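Local coordinates for CdiI (Burkholderia pseudomallei 1026a, PDB 4G6V), which probably acts as an immunity protein, binding the tRNase toxin domain of its cognate CdiA so that the cell is protected in contact-dependent growth inhibition, at residues 5-10 with 91-96; 9-14 with 84-89; 38-43 with 58-63. One frame throughout, in Å; residues are numbered along the deposited sequence.

Interaction 1: 5-10 with 91-96; sequences LFCYLS and ILILQD
Phe6 facing Leu94 and Tyr8 facing Leu92 are the two hydrogen-bonded pairs of an antiparallel strand pairing deep in the sheet, strand 4-9 against strand 91-95. The N-to-C directions of the two short strand segments are 161° apart and their axes come within 4.5 Å. Each pair is closed by reciprocal backbone bonds: Phe6 N reaches Leu94 O at 2.8 Å and Leu94 N returns to Phe6 O, and Tyr8 and Leu92 exchange the same two bonds. CA-H...O contacts made by the CA atoms of Cys7, Ile93 and Ile91 add to these, Cys7 CA to Leu92 O at 3.4 Å among them.

The two faces differ in what they carry. On one, Tyr8 and Leu92 lie side by side and point the same way, with Tyr8 CD2 3.9 Å from Leu92 CD2 and Leu92 O in plane at the ring edge. On the other, CG1 of Ile91, anti to the backbone N (chi1 -170°), lies against Leu9 CD2; with chi2 also extended, Ile91 CD1 reaches Cys7 CB at 4.1 Å. Farther along this face, Leu5 CD2 packs on Gln95 CG at 3.7 Å, while the amide of Gln95 bonds to Arg101 and to Thr59 of the toxin chain.

Helix 75-84 packs on the face of Leu5, Cys7, Ile93 and Gln95, and helix 45-53 on that of Tyr8 and Leu94. Strand 60-66 flanks strand 4-9 on its other side, where Phe61 meets Tyr8 edge-to-face.

Interaction 2: 9-14 with 84-89; sequences LSIDRG and DGFNGG
Leu9 and Ile11 meet the ring of Phe86, forming a small hydrophobic cluster where the link from strand 4-9 to helix 13-26 passes the type I beta turn Phe86 to Gly89. Leu9 supplies both its methyls. CD2 sits over the centre of one face of the Phe86 ring, a CH-pi contact with the methyl 3.8 Å from the centroid and only 11° off the ring normal. CD1 lies toward the rim and is nearest Phe86 CE1. Ile11 comes in differently: its CD1 stands at the ring edge near the plane, 4.0 Å from Phe86 CD1, and its chain crosses that of Phe86 at about a right angle. A chi1 of 60° puts Ile11 CG1 between the backbone N and the carbonyl carbon, and CD1 continues from there to the ring edge (chi2 174°).

One step out, the turn is closed by Gly89 N bonding to Phe86 O at 3.0 Å, and it brings Gly88 and Gly89 alongside Ser10 and Ile11. Ile11 O accepts a bond from Ser60 OG, and Asp12 is the N-cap of helix 13-26. That helix sends Leu20 against the Phe86 ring and Ala16 against Leu9, while Ile91 of strand 91-95 also touches the Phe86 ring. At the margin of the cluster, Ile11 CG2 lies 4.1 Å from Gly88 O, and Ser10 OG is 4.0 Å from Gly89 CA.

Interaction 3: 38-43 with 58-63; sequences SPVRDA and AESFFL
Arg41 pairs with Phe61, and Asp42 with Ser60, where strand 35-42, outermost in this chain's sheet, joins strand 60-66 in antiparallel fashion beside a classic beta bulge. Two backbone bonds close the Arg41-Phe61 pair: Arg41 N bonds to Phe61 O at 2.8 Å, and Phe61 N returns to Arg41 O at 2.9 Å. One step on, Ala43 N bonds to Glu59 O at 2.8 Å. A water lies between this carbonyl and Asp42 OD1, though it sits so close to OD1 that the bridge is doubtful in detail.

At the other end a side chain takes over a backbone role. Ser38 N bonds to Leu63 O at 2.8 Å, but the N-H of Leu63 is received by Ser38 OG, 3.0 Å away and at an N-H...O angle of 164°. The hydroxyl donates its own hydrogen bond to Pro39 O, 2.7 Å from Ser38 OG; these two bonds, one accepted from Leu63 N and one donated to Pro39 O, would set its rotation.

Between these ends Val40 uses its two methyls separately. CG1, anti to the backbone N (chi1 -179°), touches Ser60 CB at 3.5 Å; CG2 meets Phe62 CB at 3.9 Å, and helix 13-26 covers Val40 and Phe62 through Leu20. On the opposite side of the strand pair, Arg41 CG lies near Phe61 O and approaches the ring at CD2, and Ser124 of the toxin chain packs on both residues and on Ser38.

Glu59 and Ser60 together face Leu9 of strand 4-9: Leu9 O receives the N-H of Glu59, and Leu9 N bonds to Ser60 O. Two residues set against one across an antiparallel pair are the signature of the classic bulge.

All three contacts belong to one antiparallel sheet and its margin, with centres 9 to 11 Å apart. Strand 4-9 is the hub: interaction 1 uses its border with 91-95, and its other border, with 60-66, leads to interaction 3. Leu9 belongs to interactions 1 and 2, and Leu9 O to Glu59 N, 2.8 Å, leads on to interaction 3. Interactions 1 and 2 meet where Ile91 CD1 packs on Phe86 CD2, 4.0 Å away; Ile11 O to Ser60 OG, 2.8 Å, ties interaction 2 to 3. Interactions 1 and 3 both touch the toxin chain, which interaction 2 does not; Asp96 forms a salt bridge with Lys121 of the toxin.

Interaction 1: 5-10 with 91-96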
ATOM      1  N   LEU B   5       4.577  -1.549  -2.863  1.00 34.31           N
ATOM      2  CA  LEU B   5       5.521  -0.872  -3.740  1.00 29.73           C
ATOM      3  C   LEU B   5       4.798  -0.437  -5.020  1.00 28.98           C
ATOM      4  O   LEU B   5       4.261  -1.263  -5.767  1.00 24.07           O
ATOM      5  CB  LEU B   5       6.725  -1.783  -4.031  1.00 30.71           C
ATOM      6  CG  LEU B   5       7.469  -2.268  -2.767  1.00 31.59           C
ATOM      7  CD1 LEU B   5       8.625  -3.209  -3.077  1.00 24.82           C
ATOM      8  CD2 LEU B   5       7.958  -1.101  -1.909  1.00 20.48           C
ATOM      9  N   PHE B   6       4.739   0.873  -5.217  1.00 22.86           N
ATOM     10  CA  PHE B   6       4.188   1.454  -6.423  1.00 22.42           C
ATOM     11  C   PHE B   6       5.296   1.521  -7.455  1.00 27.76           C
ATOM     12  O   PHE B   6       6.295   2.183  -7.242  1.00 33.43           O
ATOM     13  CB  PHE B   6       3.678   2.855  -6.142  1.00 20.38           C
ATOM     14  CG  PHE B   6       2.303   2.880  -5.604  1.00 26.26           C
ATOM     15  CD1 PHE B   6       1.296   3.560  -6.262  1.00 30.36           C
ATOM     16  CD2 PHE B   6       1.990   2.189  -4.450  1.00 25.13           C
ATOM     17  CE1 PHE B   6      -0.011   3.556  -5.757  1.00 30.87           C
ATOM     18  CE2 PHE B   6       0.686   2.189  -3.934  1.00 25.36           C
ATOM     19  CZ  PHE B   6      -0.307   2.868  -4.593  1.00 23.79           C
ATOM     20  N   CYS B   7       5.125   0.840  -8.574  1.00 24.80           N
ATOM     21  CA  CYS B   7       6.201   0.696  -9.536  1.00 20.91           C
ATOM     22  C   CYS B   7       5.765   1.299 -10.827  1.00 18.81           C
ATOM     23  O   CYS B   7       4.832   0.823 -11.442  1.00 29.17           O
ATOM     24  CB  CYS B   7       6.509  -0.783  -9.760  1.00 20.30           C
ATOM     25  SG  CYS B   7       7.032  -1.644  -8.253  1.00 28.53           S
ATOM     26  N   TYR B   8       6.428   2.362 -11.227  1.00 19.33           N
ATOM     27  CA  TYR B   8       6.203   2.976 -12.531  1.00 23.93           C
ATOM     28  C   TYR B   8       7.288   2.595 -13.539  1.00 30.09           C
ATOM     29  O   TYR B   8       8.488   2.554 -13.206  1.00 24.88           O
ATOM     30  CB  TYR B   8       6.160   4.492 -12.398  1.00 26.60           C
ATOM     31  CG  TYR B   8       5.272   4.972 -11.286  1.00 28.20           C
ATOM     32  CD1 TYR B   8       4.087   5.617 -11.566  1.00 22.62           C
ATOM     33  CD2 TYR B   8       5.622   4.771  -9.945  1.00 27.85           C
ATOM     34  CE1 TYR B   8       3.265   6.067 -10.550  1.00 32.14           C
ATOM     35  CE2 TYR B   8       4.816   5.227  -8.921  1.00 24.41           C
ATOM     36  CZ  TYR B   8       3.635   5.873  -9.231  1.00 33.66           C
ATOM     37  OH  TYR B   8       2.811   6.327  -8.229  1.00 30.64           O
ATOM     38  N   LEU B   9       6.856   2.334 -14.774  1.00 30.50           N
ATOM     39  CA  LEU B   9       7.760   1.923 -15.839  1.00 26.81           C
ATOM     40  C   LEU B   9       7.679   2.839 -17.046  1.00 34.73           C
ATOM     41  O   LEU B   9       6.621   3.369 -17.379  1.00 38.80           O
ATOM     42  CB  LEU B   9       7.468   0.489 -16.280  1.00 32.93           C
ATOM     43  CG  LEU B   9       7.703  -0.653 -15.291  1.00 36.57           C
ATOM     44  CD1 LEU B   9       7.211  -1.952 -15.885  1.00 38.30           C
ATOM     45  CD2 LEU B   9       9.172  -0.766 -14.904  1.00 30.24           C
ATOM     46  N   SER B  10       8.809   3.013 -17.717  1.00 39.50           N
ATOM     47  CA  SER B  10       8.847   3.825 -18.915  1.00 31.58           C
ATOM     48  C   SER B  10       8.358   2.998 -20.110  1.00 32.94           C
ATOM     49  O   SER B  10       7.866   3.557 -21.081  1.00 35.21           O
ATOM     50  CB  SER B  10      10.253   4.359 -19.146  1.00 25.87           C
ATOM     51  OG  SER B  10      11.112   3.314 -19.561  1.00 40.02           O
ATOM     52  N   ILE B  91      12.752   2.341 -14.142  1.00 25.34           N
ATOM     53  CA  ILE B  91      11.696   2.041 -13.178  1.00 36.23           C
ATOM     54  C   ILE B  91      11.801   2.945 -11.965  1.00 28.61           C
ATOM     55  O   ILE B  91      12.880   3.144 -11.430  1.00 29.41           O
ATOM     56  CB  ILE B  91      11.626   0.517 -12.767  1.00 27.82           C
ATOM     57  CG1 ILE B  91      10.360   0.238 -11.965  1.00 29.98           C
ATOM     58  CG2 ILE B  91      12.822   0.061 -11.982  1.00 19.21           C
ATOM     59  CD1 ILE B  91      10.335  -1.138 -11.326  1.00 32.15           C
ATOM     60  N   LEU B  92      10.682   3.527 -11.556  1.00 25.97           N
ATOM     61  CA  LEU B  92      10.648   4.273 -10.306  1.00 27.70           C
ATOM     62  C   LEU B  92       9.881   3.406  -9.314  1.00 31.34           C
ATOM     63  O   LEU B  92       8.833   2.866  -9.659  1.00 22.06           O
ATOM     64  CB  LEU B  92       9.960   5.623 -10.525  1.00 24.57           C
ATOM     65  CG  LEU B  92       9.345   6.347  -9.331  1.00 32.03           C
ATOM     66  CD1 LEU B  92      10.431   6.837  -8.434  1.00 28.74           C
ATOM     67  CD2 LEU B  92       8.473   7.496  -9.794  1.00 23.76           C
ATOM     68  N   ILE B  93      10.407   3.229  -8.106  1.00 32.03           N
ATOM     69  CA  ILE B  93       9.675   2.474  -7.076  1.00 32.91           C
ATOM     70  C   ILE B  93       9.393   3.318  -5.840  1.00 29.33           C
ATOM     71  O   ILE B  93      10.315   3.696  -5.127  1.00 31.18           O
ATOM     72  CB  ILE B  93      10.443   1.217  -6.602  1.00 35.64           C
ATOM     73  CG1 ILE B  93      10.729   0.268  -7.768  1.00 35.50           C
ATOM     74  CG2 ILE B  93       9.665   0.508  -5.482  1.00 26.78           C
ATOM     75  CD1 ILE B  93      11.518  -0.972  -7.349  1.00 39.48           C
ATOM     76  N   LEU B  94       8.127   3.605  -5.584  1.00 22.80           N
ATOM     77  CA  LEU B  94       7.748   4.321  -4.380  1.00 21.05           C
ATOM     78  C   LEU B  94       7.007   3.405  -3.381  1.00 27.50           C
ATOM     79  O   LEU B  94       5.896   2.916  -3.631  1.00 27.45           O
ATOM     80  CB  LEU B  94       6.891   5.540  -4.727  1.00 20.88           C
ATOM     81  CG  LEU B  94       7.419   6.577  -5.714  1.00 23.34           C
ATOM     82  CD1 LEU B  94       6.473   7.751  -5.808  1.00 20.03           C
ATOM     83  CD2 LEU B  94       8.782   7.076  -5.301  1.00 25.90           C
ATOM     84  N   GLN B  95       7.624   3.167  -2.234  1.00 30.98           N
ATOM     85  CA  GLN B  95       6.947   2.421  -1.196  1.00 22.86           C
ATOM     86  C   GLN B  95       5.745   3.248  -0.748  1.00 32.66           C
ATOM     87  O   GLN B  95       5.888   4.433  -0.390  1.00 22.87           O
ATOM     88  CB  GLN B  95       7.881   2.159  -0.039  1.00 24.57           C
ATOM     89  CG  GLN B  95       7.349   1.140   0.919  1.00 33.48           C
ATOM     90  CD  GLN B  95       8.431   0.524   1.768  1.00 28.31           C
ATOM     91  OE1 GLN B  95       9.586   0.411   1.345  1.00 24.31           O
ATOM     92  NE2 GLN B  95       8.065   0.114   2.971  1.00 25.03           N
ATOM     93  N   ASP B  96       4.568   2.619  -0.806  1.00 28.81           N
ATOM     94  CA  ASP B  96       3.289   3.254  -0.499  1.00 27.46           C
ATOM     95  C   ASP B  96       3.136   4.595  -1.198  1.00 26.99           C
ATOM     96  O   ASP B  96       2.502   5.530  -0.681  1.00 28.63           O
ATOM     97  CB  ASP B  96       3.066   3.361   1.021  1.00 32.48           C
ATOM     98  CG  ASP B  96       2.661   2.020   1.647  1.00 43.72           C
ATOM     99  OD1 ASP B  96       2.002   1.200   0.940  1.00 35.22           O
ATOM    100  OD2 ASP B  96       3.003   1.788   2.836  1.00 38.74           O
TER

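Interaction 2: 9-14 with 84-89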
ATOM      1  N   LEU B   9       6.856   2.334 -14.774  1.00 30.50           N
ATOM      2  CA  LEU B   9       7.760   1.923 -15.839  1.00 26.81           C
ATOM      3  C   LEU B   9       7.679   2.839 -17.046  1.00 34.73           C
ATOM      4  O   LEU B   9       6.621   3.369 -17.379  1.00 38.80           O
ATOM      5  CB  LEU B   9       7.468   0.489 -16.280  1.00 32.93           C
ATOM      6  CG  LEU B   9       7.703  -0.653 -15.291  1.00 36.57           C
ATOM      7  CD1 LEU B   9       7.211  -1.952 -15.885  1.00 38.30           C
ATOM      8  CD2 LEU B   9       9.172  -0.766 -14.904  1.00 30.24           C
ATOM      9  N   SER B  10       8.809   3.013 -17.717  1.00 39.50           N
ATOM     10  CA  SER B  10       8.847   3.825 -18.915  1.00 31.58           C
ATOM     11  C   SER B  10       8.358   2.998 -20.110  1.00 32.94           C
ATOM     12  O   SER B  10       7.866   3.557 -21.081  1.00 35.21           O
ATOM     13  CB  SER B  10      10.253   4.359 -19.146  1.00 25.87           C
ATOM     14  OG  SER B  10      11.112   3.314 -19.561  1.00 40.02           O
ATOM     15  N   ILE B  11       8.468   1.670 -20.019  1.00 31.61           N
ATOM     16  CA  ILE B  11       8.028   0.770 -21.101  1.00 26.90           C
ATOM     17  C   ILE B  11       6.511   0.531 -21.111  1.00 31.12           C
ATOM     18  O   ILE B  11       5.818   0.819 -20.144  1.00 36.79           O
ATOM     19  CB  ILE B  11       8.780  -0.589 -21.079  1.00 21.73           C
ATOM     20  CG1 ILE B  11       8.542  -1.327 -19.769  1.00 31.53           C
ATOM     21  CG2 ILE B  11      10.260  -0.365 -21.224  1.00 28.90           C
ATOM     22  CD1 ILE B  11       9.117  -2.718 -19.747  1.00 32.72           C
ATOM     23  N   ASP B  12       5.993   0.004 -22.215  1.00 43.81           N
ATOM     24  CA  ASP B  12       4.548  -0.230 -22.335  1.00 37.61           C
ATOM     25  C   ASP B  12       4.082  -1.474 -21.566  1.00 37.27           C
ATOM     26  O   ASP B  12       4.893  -2.284 -21.093  1.00 32.54           O
ATOM     27  CB  ASP B  12       4.111  -0.279 -23.799  1.00 30.22           C
ATOM     28  CG  ASP B  12       4.608  -1.527 -24.518  1.00 59.29           C
ATOM     29  OD1 ASP B  12       3.959  -1.971 -25.498  1.00 55.68           O
ATOM     30  OD2 ASP B  12       5.651  -2.070 -24.094  1.00 66.08           O
ATOM     31  N   ARG B  13       2.771  -1.595 -21.429  1.00 32.57           N
ATOM     32  CA  ARG B  13       2.178  -2.600 -20.562  1.00 28.80           C
ATOM     33  C   ARG B  13       2.586  -4.031 -20.941  1.00 35.66           C
ATOM     34  O   ARG B  13       3.111  -4.781 -20.112  1.00 31.86           O
ATOM     35  CB  ARG B  13       0.666  -2.432 -20.551  1.00 23.73           C
ATOM     36  CG  ARG B  13      -0.040  -3.408 -19.666  1.00 39.47           C
ATOM     37  CD  ARG B  13      -1.459  -3.575 -20.099  1.00 27.08           C
ATOM     38  NE  ARG B  13      -1.506  -3.955 -21.510  1.00 49.36           N
ATOM     39  CZ  ARG B  13      -1.118  -5.147 -21.975  1.00 54.19           C
ATOM     40  NH1 ARG B  13      -0.642  -6.063 -21.129  1.00 43.97           N
ATOM     41  NH2 ARG B  13      -1.199  -5.425 -23.280  1.00 38.74           N
ATOM     42  N   GLY B  14       2.374  -4.387 -22.205  1.00 40.46           N
ATOM     43  CA  GLY B  14       2.714  -5.711 -22.712  1.00 32.81           C
ATOM     44  C   GLY B  14       4.150  -6.139 -22.447  1.00 43.98           C
ATOM     45  O   GLY B  14       4.398  -7.233 -21.927  1.00 45.78           O
ATOM     46  N   ASP B  84      16.627  -4.546 -11.840  1.00 41.35           N
ATOM     47  CA  ASP B  84      17.509  -5.371 -12.665  1.00 41.31           C
ATOM     48  C   ASP B  84      16.754  -6.191 -13.715  1.00 43.78           C
ATOM     49  O   ASP B  84      17.316  -6.520 -14.755  1.00 48.88           O
ATOM     50  CB  ASP B  84      18.376  -6.285 -11.791  1.00 35.49           C
ATOM     51  N   GLY B  85      15.492  -6.522 -13.445  1.00 35.61           N
ATOM     52  CA  GLY B  85      14.711  -7.311 -14.380  1.00 32.39           C
ATOM     53  C   GLY B  85      13.909  -6.446 -15.337  1.00 36.11           C
ATOM     54  O   GLY B  85      13.025  -6.925 -16.048  1.00 30.55           O
ATOM     55  N   PHE B  86      14.210  -5.154 -15.321  1.00 43.71           N
ATOM     56  CA  PHE B  86      13.666  -4.205 -16.285  1.00 44.05           C
ATOM     57  C   PHE B  86      14.825  -3.484 -16.962  1.00 51.89           C
ATOM     58  O   PHE B  86      14.812  -2.265 -17.124  1.00 54.84           O
ATOM     59  CB  PHE B  86      12.720  -3.220 -15.598  1.00 29.23           C
ATOM     60  CG  PHE B  86      11.403  -3.821 -15.243  1.00 34.74           C
ATOM     61  CD1 PHE B  86      10.461  -4.071 -16.228  1.00 33.74           C
ATOM     62  CD2 PHE B  86      11.094  -4.144 -13.931  1.00 40.09           C
ATOM     63  CE1 PHE B  86       9.248  -4.631 -15.913  1.00 34.93           C
ATOM     64  CE2 PHE B  86       9.863  -4.708 -13.605  1.00 27.18           C
ATOM     65  CZ  PHE B  86       8.947  -4.954 -14.594  1.00 31.70           C
ATOM     66  N   ASN B  87      15.828  -4.265 -17.348  1.00 63.83           N
ATOM     67  CA  ASN B  87      17.062  -3.746 -17.921  1.00 73.93           C
ATOM     68  C   ASN B  87      16.767  -2.745 -19.038  1.00 66.71           C
ATOM     69  O   ASN B  87      17.265  -1.609 -19.036  1.00 56.89           O
ATOM     70  CB  ASN B  87      17.914  -4.901 -18.438  1.00 64.33           C
ATOM     71  N   GLY B  88      15.924  -3.173 -19.971  1.00 73.60           N
ATOM     72  CA  GLY B  88      15.593  -2.383 -21.147  1.00 73.92           C
ATOM     73  C   GLY B  88      14.830  -1.087 -20.904  1.00 77.45           C
ATOM     74  O   GLY B  88      14.324  -0.480 -21.855  1.00 65.77           O
ATOM     75  N   GLY B  89      14.755  -0.649 -19.647  1.00 74.41           N
ATOM     76  CA  GLY B  89      14.021   0.561 -19.320  1.00 56.58           C
ATOM     77  C   GLY B  89      14.194   1.073 -17.899  1.00 59.35           C
ATOM     78  O   GLY B  89      14.858   0.462 -17.057  1.00 54.23           O
TER

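Interaction 3: 38-43 with 58-63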
ATOM      1  N   SER B  38       0.864  -7.461  -8.691  1.00 23.19           N
ATOM      2  CA  SER B  38      -0.347  -7.197  -9.461  1.00 29.16           C
ATOM      3  C   SER B  38      -0.102  -7.312 -10.975  1.00 34.75           C
ATOM      4  O   SER B  38       1.041  -7.303 -11.450  1.00 33.02           O
ATOM      5  CB  SER B  38      -0.899  -5.810  -9.140  1.00 25.96           C
ATOM      6  OG  SER B  38      -0.359  -4.838 -10.019  1.00 36.51           O
ATOM      7  N   PRO B  39      -1.181  -7.452 -11.741  1.00 33.85           N
ATOM      8  CA  PRO B  39      -1.084  -7.252 -13.193  1.00 28.16           C
ATOM      9  C   PRO B  39      -0.585  -5.849 -13.486  1.00 36.73           C
ATOM     10  O   PRO B  39      -0.788  -4.947 -12.656  1.00 31.25           O
ATOM     11  CB  PRO B  39      -2.543  -7.382 -13.669  1.00 28.27           C
ATOM     12  CG  PRO B  39      -3.407  -7.468 -12.371  1.00 24.61           C
ATOM     13  CD  PRO B  39      -2.484  -8.012 -11.334  1.00 30.77           C
ATOM     14  N   VAL B  40       0.058  -5.670 -14.641  1.00 35.84           N
ATOM     15  CA  VAL B  40       0.504  -4.355 -15.072  1.00 30.55           C
ATOM     16  C   VAL B  40      -0.639  -3.642 -15.773  1.00 28.92           C
ATOM     17  O   VAL B  40      -1.379  -4.263 -16.521  1.00 38.85           O
ATOM     18  CB  VAL B  40       1.696  -4.444 -16.058  1.00 37.22           C
ATOM     19  CG1 VAL B  40       2.162  -3.040 -16.473  1.00 25.51           C
ATOM     20  CG2 VAL B  40       2.839  -5.238 -15.448  1.00 30.20           C
ATOM     21  N   ARG B  41      -0.780  -2.342 -15.532  1.00 33.10           N
ATOM     22  CA  ARG B  41      -1.729  -1.528 -16.273  1.00 23.52           C
ATOM     23  C   ARG B  41      -1.054  -0.363 -16.977  1.00 23.97           C
ATOM     24  O   ARG B  41       0.092  -0.053 -16.720  1.00 28.92           O
ATOM     25  CB  ARG B  41      -2.852  -1.015 -15.377  1.00 26.32           C
ATOM     26  CG  ARG B  41      -2.467   0.069 -14.398  1.00 38.12           C
ATOM     27  CD  ARG B  41      -3.681   0.402 -13.578  1.00 37.66           C
ATOM     28  NE  ARG B  41      -4.377  -0.846 -13.250  1.00 55.06           N
ATOM     29  CZ  ARG B  41      -5.674  -0.956 -12.956  1.00 49.12           C
ATOM     30  NH1 ARG B  41      -6.466   0.112 -12.940  1.00 39.72           N
ATOM     31  NH2 ARG B  41      -6.175  -2.151 -12.680  1.00 46.77           N
ATOM     32  N   ASP B  42      -1.767   0.248 -17.910  1.00 32.58           N
ATOM     33  CA  ASP B  42      -1.312   1.474 -18.532  1.00 31.50           C
ATOM     34  C   ASP B  42      -1.465   2.535 -17.468  1.00 28.05           C
ATOM     35  O   ASP B  42      -2.463   2.567 -16.752  1.00 22.65           O
ATOM     36  CB  ASP B  42      -2.161   1.847 -19.762  1.00 25.25           C
ATOM     37  CG  ASP B  42      -2.198   0.748 -20.820  1.00 40.80           C
ATOM     38  OD1 ASP B  42      -1.120   0.227 -21.182  1.00 38.81           O
ATOM     39  OD2 ASP B  42      -3.312   0.403 -21.292  1.00 41.76           O
ATOM     40  N   ALA B  43      -0.469   3.399 -17.356  1.00 25.83           N
ATOM     41  CA  ALA B  43      -0.544   4.505 -16.423  1.00 31.92           C
ATOM     42  C   ALA B  43      -1.544   5.534 -16.917  1.00 26.83           C
ATOM     43  O   ALA B  43      -1.469   5.955 -18.054  1.00 38.80           O
ATOM     44  CB  ALA B  43       0.823   5.139 -16.262  1.00 32.92           C
ATOM     45  N   ALA B  58       6.180   7.770 -17.212  1.00 31.17           N
ATOM     46  CA  ALA B  58       5.627   6.419 -17.055  1.00 32.17           C
ATOM     47  C   ALA B  58       4.604   6.080 -18.137  1.00 38.91           C
ATOM     48  O   ALA B  58       3.755   6.907 -18.481  1.00 41.44           O
ATOM     49  CB  ALA B  58       5.008   6.239 -15.656  1.00 32.24           C
ATOM     50  N   GLU B  59       4.701   4.867 -18.675  1.00 40.67           N
ATOM     51  CA  GLU B  59       3.683   4.340 -19.589  1.00 40.03           C
ATOM     52  C   GLU B  59       2.860   3.256 -18.919  1.00 39.90           C
ATOM     53  O   GLU B  59       1.656   3.154 -19.144  1.00 44.91           O
ATOM     54  CB  GLU B  59       4.304   3.780 -20.862  1.00 30.27           C
ATOM     55  CG  GLU B  59       4.990   4.844 -21.705  1.00 47.54           C
ATOM     56  CD  GLU B  59       4.064   6.006 -22.074  1.00 59.69           C
ATOM     57  OE1 GLU B  59       2.834   5.791 -22.201  1.00 56.96           O
ATOM     58  OE2 GLU B  59       4.577   7.139 -22.248  1.00 58.94           O
ATOM     59  N   SER B  60       3.512   2.450 -18.091  1.00 35.13           N
ATOM     60  CA  SER B  60       2.815   1.404 -17.365  1.00 32.32           C
ATOM     61  C   SER B  60       3.091   1.492 -15.849  1.00 38.87           C
ATOM     62  O   SER B  60       3.998   2.193 -15.387  1.00 35.13           O
ATOM     63  CB  SER B  60       3.152   0.022 -17.943  1.00 31.36           C
ATOM     64  OG  SER B  60       4.548  -0.230 -17.919  1.00 38.42           O
ATOM     65  N   PHE B  61       2.274   0.789 -15.085  1.00 29.48           N
ATOM     66  CA  PHE B  61       2.340   0.814 -13.639  1.00 23.23           C
ATOM     67  C   PHE B  61       1.933  -0.565 -13.118  1.00 29.21           C
ATOM     68  O   PHE B  61       1.071  -1.239 -13.693  1.00 24.51           O
ATOM     69  CB  PHE B  61       1.364   1.858 -13.095  1.00 20.33           C
ATOM     70  CG  PHE B  61       1.111   1.724 -11.637  1.00 20.85           C
ATOM     71  CD1 PHE B  61       1.831   2.468 -10.729  1.00 22.97           C
ATOM     72  CD2 PHE B  61       0.168   0.828 -11.162  1.00 24.11           C
ATOM     73  CE1 PHE B  61       1.602   2.328  -9.366  1.00 31.50           C
ATOM     74  CE2 PHE B  61      -0.066   0.685  -9.801  1.00 26.71           C
ATOM     75  CZ  PHE B  61       0.644   1.431  -8.900  1.00 23.52           C
ATOM     76  N   PHE B  62       2.555  -1.004 -12.042  1.00 23.04           N
ATOM     77  CA  PHE B  62       2.046  -2.190 -11.382  1.00 25.48           C
ATOM     78  C   PHE B  62       2.383  -2.114  -9.898  1.00 30.69           C
ATOM     79  O   PHE B  62       3.194  -1.283  -9.467  1.00 25.78           O
ATOM     80  CB  PHE B  62       2.610  -3.460 -12.012  1.00 26.73           C
ATOM     81  CG  PHE B  62       4.059  -3.651 -11.746  1.00 24.56           C
ATOM     82  CD1 PHE B  62       4.486  -4.181 -10.531  1.00 28.30           C
ATOM     83  CD2 PHE B  62       5.004  -3.278 -12.684  1.00 29.49           C
ATOM     84  CE1 PHE B  62       5.842  -4.338 -10.246  1.00 27.85           C
ATOM     85  CE2 PHE B  62       6.370  -3.427 -12.407  1.00 33.69           C
ATOM     86  CZ  PHE B  62       6.787  -3.962 -11.176  1.00 23.56           C
ATOM     87  N   LEU B  63       1.754  -2.980  -9.117  1.00 29.57           N
ATOM     88  CA  LEU B  63       1.891  -2.930  -7.679  1.00 24.41           C
ATOM     89  C   LEU B  63       2.544  -4.208  -7.162  1.00 27.07           C
ATOM     90  O   LEU B  63       2.346  -5.292  -7.720  1.00 27.59           O
ATOM     91  CB  LEU B  63       0.515  -2.725  -7.064  1.00 26.63           C
ATOM     92  CG  LEU B  63       0.404  -2.072  -5.691  1.00 38.74           C
ATOM     93  CD1 LEU B  63       0.999  -0.680  -5.738  1.00 30.03           C
ATOM     94  CD2 LEU B  63      -1.066  -2.027  -5.237  1.00 28.12           C
TER
HETATM   95  O   HOH W   1       1.323   0.790 -21.315  1.00 27.51           O